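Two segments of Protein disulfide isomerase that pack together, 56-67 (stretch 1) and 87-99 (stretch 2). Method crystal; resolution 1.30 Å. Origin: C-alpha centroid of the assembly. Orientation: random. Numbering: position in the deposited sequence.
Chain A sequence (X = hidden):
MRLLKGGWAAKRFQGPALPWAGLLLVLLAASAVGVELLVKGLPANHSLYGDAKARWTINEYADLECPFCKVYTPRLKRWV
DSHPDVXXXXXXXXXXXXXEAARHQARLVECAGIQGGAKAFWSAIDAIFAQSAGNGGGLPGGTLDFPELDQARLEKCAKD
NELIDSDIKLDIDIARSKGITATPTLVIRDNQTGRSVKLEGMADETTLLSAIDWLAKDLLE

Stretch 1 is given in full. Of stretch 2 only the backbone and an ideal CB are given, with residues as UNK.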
# COMPACT_ATOMS: atom_id res chain seq x y z
N TRP A 56 4.67 5.50 -14.73
CA TRP A 56 4.28 6.28 -13.53
C TRP A 56 3.98 5.27 -12.47
O TRP A 56 3.41 4.18 -12.72
CB TRP A 56 3.01 7.07 -13.82
CG TRP A 56 3.32 8.19 -14.80
CD1 TRP A 56 3.95 9.36 -14.56
CD2 TRP A 56 3.02 8.15 -16.20
NE1 TRP A 56 4.05 10.12 -15.75
CE2 TRP A 56 3.48 9.41 -16.77
CE3 TRP A 56 2.36 7.24 -17.04
CZ2 TRP A 56 3.35 9.72 -18.13
CZ3 TRP A 56 2.16 7.61 -18.42
CH2 TRP A 56 2.66 8.83 -18.92
N THR A 57 4.32 5.63 -11.23
CA THR A 57 4.02 4.77 -10.06
C THR A 57 3.11 5.58 -9.12
O THR A 57 3.49 6.70 -8.71
CB THR A 57 5.25 4.49 -9.31
OG1 THR A 57 6.05 3.55 -10.08
CG2 THR A 57 4.99 3.78 -7.89
N ILE A 58 1.97 5.00 -8.78
CA ILE A 58 1.09 5.54 -7.71
C ILE A 58 1.51 4.94 -6.39
O ILE A 58 1.36 3.68 -6.23
CB ILE A 58 -0.37 5.23 -7.96
CG1 ILE A 58 -0.89 5.85 -9.29
CG2 ILE A 58 -1.23 5.67 -6.78
CD1 ILE A 58 -2.28 5.40 -9.75
N ASN A 59 2.15 5.70 -5.50
CA ASN A 59 2.43 5.28 -4.13
C ASN A 59 1.24 5.54 -3.27
O ASN A 59 0.84 6.72 -3.15
CB ASN A 59 3.65 6.04 -3.57
CG ASN A 59 4.90 5.68 -4.29
OD1 ASN A 59 5.55 4.68 -3.97
ND2 ASN A 59 5.25 6.47 -5.32
N GLU A 60 0.59 4.49 -2.79
CA GLU A 60 -0.66 4.65 -2.03
C GLU A 60 -0.34 4.47 -0.55
O GLU A 60 -0.05 3.35 -0.11
CB GLU A 60 -1.71 3.57 -2.48
CG GLU A 60 -2.98 3.62 -1.64
CD GLU A 60 -3.89 2.43 -1.79
OE1 GLU A 60 -3.61 1.50 -2.44
OE2 GLU A 60 -4.94 2.49 -1.06
N TYR A 61 -0.27 5.55 0.18
CA TYR A 61 -0.07 5.51 1.62
C TYR A 61 -1.37 5.13 2.26
O TYR A 61 -2.40 5.84 2.14
CB TYR A 61 0.41 6.88 2.16
CG TYR A 61 1.84 7.14 1.77
CD1 TYR A 61 2.87 6.86 2.66
CD2 TYR A 61 2.17 7.68 0.51
CE1 TYR A 61 4.21 7.02 2.32
CE2 TYR A 61 3.53 7.86 0.15
CZ TYR A 61 4.48 7.57 1.10
OH TYR A 61 5.84 7.69 0.75
N ALA A 62 -1.38 4.00 2.96
CA ALA A 62 -2.63 3.36 3.36
C ALA A 62 -2.54 2.59 4.65
O ALA A 62 -1.45 2.26 5.15
CB ALA A 62 -3.12 2.44 2.24
N ASP A 63 -3.72 2.38 5.23
CA ASP A 63 -3.89 1.83 6.61
C ASP A 63 -5.01 0.77 6.49
O ASP A 63 -6.07 1.02 5.90
CB ASP A 63 -4.34 3.05 7.46
CG ASP A 63 -4.92 2.70 8.82
OD1 ASP A 63 -5.22 1.58 9.15
OD2 ASP A 63 -5.04 3.72 9.61
N LEU A 64 -4.70 -0.45 6.97
CA LEU A 64 -5.58 -1.59 6.77
C LEU A 64 -6.83 -1.51 7.69
O LEU A 64 -7.74 -2.33 7.44
CB LEU A 64 -4.76 -2.86 7.02
CG LEU A 64 -3.87 -3.16 5.80
CD1 LEU A 64 -2.68 -4.06 6.21
CD2 LEU A 64 -4.65 -3.81 4.64
N GLU A 65 -6.90 -0.59 8.61
CA GLU A 65 -8.09 -0.25 9.39
C GLU A 65 -8.88 0.87 8.79
O GLU A 65 -9.96 1.19 9.37
CB GLU A 65 -7.69 0.04 10.85
CG GLU A 65 -7.18 -1.19 11.62
CD GLU A 65 -8.27 -2.22 11.71
OE1 GLU A 65 -8.32 -3.11 10.90
OE2 GLU A 65 -9.14 -2.08 12.61
N CYS A 66 -8.41 1.52 7.76
CA CYS A 66 -9.07 2.76 7.28
C CYS A 66 -10.15 2.43 6.28
O CYS A 66 -9.99 1.70 5.29
CB CYS A 66 -7.96 3.60 6.61
SG CYS A 66 -8.67 4.97 5.63
N PRO A 67 -11.37 2.93 6.59
CA PRO A 67 -12.52 2.58 5.73
C PRO A 67 -12.39 3.16 4.35
O PRO A 67 -13.03 2.61 3.42
CB PRO A 67 -13.73 3.19 6.53
CG PRO A 67 -13.12 4.31 7.29
CD PRO A 67 -11.72 3.83 7.70
N UNK A 87 1.81 1.83 -12.43
CA UNK A 87 1.77 0.75 -11.43
C UNK A 87 1.46 1.35 -10.08
O UNK A 87 1.22 2.56 -9.95
CB UNK A 87 3.09 -0.02 -11.38
N UNK A 88 1.33 0.47 -9.10
CA UNK A 88 0.85 0.83 -7.75
C UNK A 88 1.77 0.24 -6.73
O UNK A 88 2.11 -0.97 -6.82
CB UNK A 88 -0.58 0.35 -7.51
N UNK A 89 2.25 1.05 -5.78
CA UNK A 89 3.04 0.54 -4.68
C UNK A 89 2.40 0.86 -3.38
O UNK A 89 2.02 2.06 -3.15
CB UNK A 89 4.46 1.10 -4.72
N UNK A 90 2.10 -0.14 -2.55
CA UNK A 90 1.49 0.12 -1.25
C UNK A 90 2.55 0.72 -0.35
O UNK A 90 3.63 0.06 -0.21
CB UNK A 90 0.90 -1.15 -0.64
N UNK A 91 2.28 1.80 0.33
CA UNK A 91 3.17 2.34 1.35
C UNK A 91 2.43 2.37 2.65
O UNK A 91 1.27 2.76 2.75
CB UNK A 91 3.68 3.73 0.98
N UNK A 92 3.08 2.03 3.76
CA UNK A 92 2.40 1.94 5.05
C UNK A 92 2.23 3.24 5.69
O UNK A 92 3.24 3.94 6.00
CB UNK A 92 3.15 1.01 6.01
N UNK A 93 0.98 3.53 6.12
CA UNK A 93 0.74 4.59 7.04
C UNK A 93 -0.44 4.18 7.91
O UNK A 93 -1.48 4.79 7.91
CB UNK A 93 0.49 5.91 6.31
N UNK A 94 -0.16 3.26 8.87
CA UNK A 94 -1.18 2.96 9.87
C UNK A 94 -1.38 4.18 10.74
O UNK A 94 -0.41 4.69 11.31
CB UNK A 94 -0.79 1.75 10.72
N UNK A 95 -2.58 4.64 10.91
CA UNK A 95 -2.87 5.92 11.60
C UNK A 95 -2.95 5.63 13.08
O UNK A 95 -3.48 4.61 13.52
CB UNK A 95 -4.17 6.56 11.10
N UNK A 96 -2.44 6.54 13.89
CA UNK A 96 -2.40 6.34 15.33
C UNK A 96 -3.79 6.06 15.90
O UNK A 96 -3.89 5.24 16.84
CB UNK A 96 -1.79 7.57 16.01
N UNK A 97 -4.86 6.68 15.37
CA UNK A 97 -6.21 6.44 15.93
C UNK A 97 -6.70 5.01 15.68
O UNK A 97 -7.67 4.64 16.33
CB UNK A 97 -7.21 7.43 15.33
N UNK A 98 -6.01 4.27 14.79
CA UNK A 98 -6.33 2.88 14.60
C UNK A 98 -5.50 1.89 15.40
O UNK A 98 -5.71 0.67 15.29
CB UNK A 98 -6.19 2.55 13.11
N UNK A 99 -4.56 2.42 16.16
CA UNK A 99 -3.87 1.69 17.23
C UNK A 99 -3.12 0.43 16.77
O UNK A 99 -2.62 0.33 15.63
CB UNK A 99 -4.89 1.29 18.30

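The strand 87-92 runs parallel to strand 56-62, and its backbone makes the ladder with any residue except proline at the donating positions: the N of position 89 donates to Ile58 O (2.8 Å), and Glu60 N donates to the O of position 89 (2.8 Å). In an extended strand side chains alternate between the faces, and from 87 to 91 they do so here.

Position 87 sends its CB to the face carrying Thr57 and Asn59, 4.8 Å from Thr57 OG1. Asn, Asp or perhaps Gln could meet that hydroxyl. It is Asn87, whose OD1 lies 2.7 Å from Thr57 OG1, while its ND2 donates to a water 2.9 Å away that also bonds weakly to Thr57 OG1.

Position 88 turns to the other face, beside Ile58 and the aliphatic part of Glu60, so Leu, Ile, Val or Met would fit. Leu88 places CD1 3.7 Å from Glu60 CB and 4.1 Å from Ile58 CG2.

At position 89 the CB lies 4.2 Å from Thr57 CG2 and 3.8 Å from Asn59 OD1. The extended backbone suits beta-branched Val, Ile or Thr. Val89 brings CG2 to 3.7 Å from Thr57 CG2.

Position 90 shares its face with Glu60; further along lie the methyl of Ala62 and Leu64. A long or flat apolar side chain could reach them. Trp90 does: Ala62 CB sits over its six-membered ring, 3.6 Å from the centroid, and Leu64 CG is 3.8 Å from CZ2.

Position 91 has its CB 3.6 Å from Tyr61 CE1, with the acceptor Asn59 OD1 on the same face. A long side chain ending in a donor, Lys, Arg or Gln, would exploit both. In Arg91, CB packs over the Tyr61 ring, 3.6 Å from its centroid, and NH1 donates to Asn59 OD1 (3.0 Å).

Position 92 points away, leaving wide choice; His92 ND1 is 2.9 Å from a water that donates to Ala62 O.

Position 93 points sideways; its CB lies 4.3 Å from Tyr61 CB and favours an apolar group. Leu93 CB lies at the edge of the Tyr61 ring.

Position 94 points away; its phi of -68° admits proline, and it is Pro94.

At position 95 the N donates to Asp63 OD2 (2.9 Å), so a residue with an amide hydrogen suits it, though the place of OD2 is less sure; Leu95 is found.

At 96 and 97 nothing of stretch 1 lies within 5.5 Å of the CB, so many residues would serve; Gln96 and Met97 make no contact with stretch 1.

Position 98 points toward Glu65 CB, 3.7 Å from its own CB, so a flat ring could lie against that methylene. In His98, Glu65 CB is over the ring, 4.0 Å from the centroid.

Position 99 has positive phi, favouring glycine: Gly99.

Stretch 2 (87-99) NLVWRHLPLQMHG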
# COMPACT_ATOMS: atom_id res chain seq x y z
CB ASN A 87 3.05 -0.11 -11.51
CG ASN A 87 4.26 0.64 -11.08
OD1 ASN A 87 4.25 1.61 -10.36
ND2 ASN A 87 5.41 0.13 -11.54
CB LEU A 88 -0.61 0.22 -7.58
CG LEU A 88 -1.16 0.26 -6.17
CD1 LEU A 88 -1.43 1.70 -5.70
CD2 LEU A 88 -2.51 -0.44 -6.15
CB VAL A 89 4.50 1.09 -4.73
CG1 VAL A 89 5.25 0.65 -3.49
CG2 VAL A 89 5.19 0.61 -6.03
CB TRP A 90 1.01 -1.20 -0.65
CG TRP A 90 0.42 -1.10 0.75
CD1 TRP A 90 1.10 -1.10 1.95
CD2 TRP A 90 -0.98 -0.99 1.11
NE1 TRP A 90 0.24 -1.05 2.98
CE2 TRP A 90 -1.04 -1.00 2.53
CE3 TRP A 90 -2.16 -0.98 0.34
CZ2 TRP A 90 -2.25 -0.95 3.22
CZ3 TRP A 90 -3.36 -0.97 1.04
CH2 TRP A 90 -3.38 -0.95 2.46
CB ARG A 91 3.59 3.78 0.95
CG ARG A 91 4.23 3.91 -0.45
CD ARG A 91 5.43 3.04 -0.68
NE ARG A 91 6.44 3.64 0.10
CZ ARG A 91 7.22 4.66 -0.28
NH1 ARG A 91 7.10 5.26 -1.46
NH2 ARG A 91 8.11 5.13 0.60
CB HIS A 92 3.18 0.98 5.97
CG HIS A 92 3.19 -0.39 5.48
ND1 HIS A 92 2.11 -1.22 5.54
CD2 HIS A 92 4.25 -1.13 4.93
CE1 HIS A 92 2.47 -2.41 5.02
NE2 HIS A 92 3.76 -2.35 4.61
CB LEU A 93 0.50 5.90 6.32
CG LEU A 93 0.31 7.15 7.19
CD1 LEU A 93 1.59 7.37 7.99
CD2 LEU A 93 0.01 8.38 6.34
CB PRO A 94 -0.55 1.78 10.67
CG PRO A 94 0.93 1.92 10.38
CD PRO A 94 1.06 2.44 8.99
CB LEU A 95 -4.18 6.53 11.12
CG LEU A 95 -4.16 6.93 9.62
CD1 LEU A 95 -5.57 7.45 9.29
CD2 LEU A 95 -3.06 7.96 9.38
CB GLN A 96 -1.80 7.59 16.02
CG GLN A 96 -1.55 7.42 17.53
CD GLN A 96 -0.57 6.27 17.89
OE1 GLN A 96 0.39 6.05 17.20
NE2 GLN A 96 -0.92 5.54 18.95
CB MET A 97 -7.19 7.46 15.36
CG MET A 97 -7.54 7.18 13.87
SD MET A 97 -8.27 8.63 13.16
CE MET A 97 -8.76 7.97 11.58
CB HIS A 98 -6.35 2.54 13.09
CG HIS A 98 -7.35 3.30 12.32
ND1 HIS A 98 -8.65 3.60 12.67
CD2 HIS A 98 -7.16 3.80 11.07
CE1 HIS A 98 -9.23 4.29 11.64
NE2 HIS A 98 -8.31 4.40 10.67
O HOH W 1 8.10 1.06 -10.78
O HOH W 2 -0.38 -0.17 6.47
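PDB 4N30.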